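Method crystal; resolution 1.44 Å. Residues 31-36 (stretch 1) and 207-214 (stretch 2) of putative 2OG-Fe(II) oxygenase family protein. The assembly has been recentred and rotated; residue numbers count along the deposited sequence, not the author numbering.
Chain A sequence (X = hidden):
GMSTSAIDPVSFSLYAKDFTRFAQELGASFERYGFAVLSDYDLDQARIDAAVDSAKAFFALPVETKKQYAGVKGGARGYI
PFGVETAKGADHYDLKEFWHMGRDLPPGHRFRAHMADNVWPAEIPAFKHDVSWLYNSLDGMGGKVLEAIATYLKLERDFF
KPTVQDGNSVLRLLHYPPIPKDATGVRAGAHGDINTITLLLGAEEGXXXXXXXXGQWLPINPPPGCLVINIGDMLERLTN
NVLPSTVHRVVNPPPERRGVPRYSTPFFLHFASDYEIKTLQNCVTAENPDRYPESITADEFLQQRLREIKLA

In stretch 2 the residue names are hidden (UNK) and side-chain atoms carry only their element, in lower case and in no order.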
# COMPACT_ATOMS: atom_id res chain seq x y z
N GLU A 31 9.21 -11.55 -7.42
CA GLU A 31 10.50 -12.09 -7.02
C GLU A 31 11.66 -11.27 -7.62
O GLU A 31 12.70 -11.09 -6.96
CB GLU A 31 10.63 -13.58 -7.38
CG GLU A 31 11.89 -14.18 -6.77
CD GLU A 31 12.06 -15.68 -6.99
OE1 GLU A 31 11.10 -16.35 -7.41
OE2 GLU A 31 13.17 -16.18 -6.70
N ARG A 32 11.49 -10.78 -8.84
CA ARG A 32 12.55 -10.03 -9.54
C ARG A 32 12.67 -8.60 -9.00
O ARG A 32 13.79 -8.11 -8.79
CB ARG A 32 12.25 -10.01 -11.05
CG ARG A 32 13.18 -9.15 -11.91
CD ARG A 32 14.61 -9.58 -11.90
NE ARG A 32 15.39 -8.60 -12.67
CZ ARG A 32 15.90 -7.47 -12.17
NH1 ARG A 32 15.74 -7.14 -10.87
NH2 ARG A 32 16.56 -6.65 -12.98
N TYR A 33 11.54 -7.93 -8.83
CA TYR A 33 11.50 -6.48 -8.62
C TYR A 33 10.89 -6.05 -7.28
O TYR A 33 11.01 -4.88 -6.91
CB TYR A 33 10.69 -5.80 -9.72
CG TYR A 33 11.28 -5.90 -11.11
CD1 TYR A 33 12.48 -5.27 -11.40
CD2 TYR A 33 10.63 -6.60 -12.12
CE1 TYR A 33 13.05 -5.36 -12.67
CE2 TYR A 33 11.19 -6.69 -13.41
CZ TYR A 33 12.39 -6.06 -13.66
OH TYR A 33 12.95 -6.14 -14.93
N GLY A 34 10.22 -6.98 -6.59
CA GLY A 34 9.40 -6.66 -5.43
C GLY A 34 8.07 -6.00 -5.77
O GLY A 34 7.33 -5.62 -4.88
N PHE A 35 7.76 -5.92 -7.06
CA PHE A 35 6.63 -5.17 -7.62
C PHE A 35 6.00 -5.97 -8.75
O PHE A 35 6.71 -6.68 -9.46
CB PHE A 35 7.06 -3.82 -8.20
CG PHE A 35 7.09 -2.67 -7.20
CD1 PHE A 35 8.17 -2.52 -6.34
CD2 PHE A 35 6.06 -1.76 -7.12
CE1 PHE A 35 8.21 -1.51 -5.43
CE2 PHE A 35 6.12 -0.71 -6.23
CZ PHE A 35 7.21 -0.59 -5.38
N ALA A 36 4.70 -5.78 -8.96
CA ALA A 36 4.00 -6.29 -10.13
C ALA A 36 2.96 -5.27 -10.56
O ALA A 36 2.51 -4.45 -9.75
CB ALA A 36 3.34 -7.62 -9.82
N UNK A 207 5.18 9.09 -11.81
CA UNK A 207 6.58 9.19 -11.34
C UNK A 207 7.09 8.14 -10.35
O UNK A 207 8.13 8.32 -9.70
N UNK A 208 6.38 7.02 -10.25
CA UNK A 208 6.82 5.93 -9.36
C UNK A 208 8.04 5.25 -9.94
O UNK A 208 8.09 4.93 -11.13
c UNK A 208 6.27 4.06 -6.78
c UNK A 208 4.82 2.73 -8.37
c UNK A 208 5.99 3.71 -8.26
c UNK A 208 5.69 4.92 -9.16
N UNK A 209 9.05 5.02 -9.10
CA UNK A 209 10.23 4.32 -9.50
C UNK A 209 10.65 3.31 -8.44
O UNK A 209 10.48 3.57 -7.25
c UNK A 209 12.23 7.24 -11.15
o UNK A 209 13.18 7.33 -10.32
c UNK A 209 11.04 6.37 -10.78
o UNK A 209 12.20 7.85 -12.27
c UNK A 209 11.37 5.30 -9.73
N UNK A 210 11.19 2.17 -8.87
CA UNK A 210 11.71 1.16 -7.96
C UNK A 210 13.22 1.08 -8.09
O UNK A 210 13.75 1.12 -9.20
c UNK A 210 11.31 -0.74 -9.65
c UNK A 210 11.58 -1.27 -7.17
c UNK A 210 11.09 -0.23 -8.21
N UNK A 211 13.91 0.95 -6.96
CA UNK A 211 15.35 0.79 -7.00
C UNK A 211 15.70 -0.66 -7.36
O UNK A 211 15.37 -1.61 -6.61
c UNK A 211 15.95 1.17 -5.65
c UNK A 211 18.03 2.30 -6.45
c UNK A 211 17.91 1.36 -4.13
c UNK A 211 17.47 1.17 -5.58
N UNK A 212 16.37 -0.85 -8.50
CA UNK A 212 16.77 -2.19 -8.92
C UNK A 212 18.00 -2.65 -8.12
O UNK A 212 18.67 -1.85 -7.46
c UNK A 212 16.97 -3.64 -11.01
o UNK A 212 16.60 -4.61 -10.30
o UNK A 212 17.28 -3.77 -12.21
c UNK A 212 17.06 -2.23 -10.42
N UNK A 213 18.30 -3.94 -8.22
CA UNK A 213 19.41 -4.53 -7.48
C UNK A 213 20.75 -3.86 -7.74
O UNK A 213 21.60 -3.81 -6.87
c UNK A 213 18.62 -8.34 -7.46
c UNK A 213 19.53 -6.02 -7.81
c UNK A 213 18.33 -6.85 -7.40
n UNK A 213 19.54 -8.76 -6.40
n UNK A 213 21.01 -10.21 -5.36
n UNK A 213 20.03 -10.81 -7.35
c UNK A 213 20.19 -9.93 -6.38
N UNK A 214 20.95 -3.36 -8.96
CA UNK A 214 22.20 -2.71 -9.30
C UNK A 214 22.24 -1.23 -8.98
O UNK A 214 23.20 -0.54 -9.38
c UNK A 214 22.50 -2.92 -10.78
o UNK A 214 21.90 -2.07 -12.91
c UNK A 214 21.56 -2.15 -11.71
o UNK A 214 20.51 -1.66 -11.28

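Position 207 carries no side-chain atoms at all, and nothing of it reaches stretch 1. It is therefore Gly-207, and its positive phi of 78° is a backbone conformation that glycine adopts more readily than other residues.

Position 208 opens the strand. Its four side-chain carbons fork at the second, with no heteroatom, and the CA-to-CB bond points toward stretch 1, where a terminal carbon lies 4.3 Å from Phe-35 CE2. A chain branched at its second carbon is Leu-208, and the atom near the ring is its CD2. A buried position beside an aromatic ring suits an aliphatic residue, which needs no polar partner.

At position 209 three carbons run in line and the third bears two oxygens, the pattern of a carboxylate on a two-methylene stem: Glu-209. Its CA-to-CB bond points away from stretch 1, as expected of alternate residues in a strand, and the position is partly exposed. There a charged group can find polar company; OE1 is hydrogen-bonded elsewhere in the structure.

The alternation brings position 210 back toward stretch 1. One carbon carries two others, so the branch is at CB itself and the residue is Val-210, compact and beta-branched, a type well suited to extended backbone. With chi1 at 58° (p), its CG2 lies 3.7 Å from Phe-35 CD1 and also 3.7 Å from the carbonyl Tyr-33 O, so that one methyl packs against both ring and backbone.

Position 211 has four carbons forked at the second, again the leucine pattern. The CA-to-CB bond of Leu-211 points away, continuing the alternation, without contact to stretch 1; a partly exposed strand position tolerates leucine.

Position 212 follows the strand. Two carbons, the second with two oxygens, make a short carboxylate whose end approaches the Arg-32 guanidinium: this is Asp-212, its negative charge suited to that positive group. Arg-32 NH1 donates to Asp-212 OD1 at 2.7 Å and Arg-32 NH2 to Asp-212 OD2 at 3.1 Å, both nearly straight. Asp-212 OD1 also accepts a weak hydrogen bond from the backbone N of position 213 at 2.8 Å.

At position 213 three carbons lead to a nitrogen and then to a carbon bearing two more nitrogens, a guanidinium, hence Arg-213. Its CA-to-CB bond points toward stretch 1 and its CG lies 4.3 Å from Arg-32 NH1, while Arg-213 CZ is 7.6 Å from Arg-32 CZ; exposure suits the charge.

Position 214 has two carbons, the second with two oxygens, and does not touch stretch 1. Asp-214 is exposed, as suits a charge, and both carboxylate oxygens are hydrogen-bonded to the chain just outside one of the stretches.

The contact thus joins two kinds of chemistry. Leu-208 and Val-210 pack on Phe-35 in the buried part, while the salt bridge between Arg-32 and Asp-212 ties the end of the helix to the residue after the strand. Although the paired segments run in nearly opposite directions, no backbone hydrogen bonds link them; side chains dominate the contact, which buries 303 Å².

Stretch 2, residues 207-214: GLEVLDRD
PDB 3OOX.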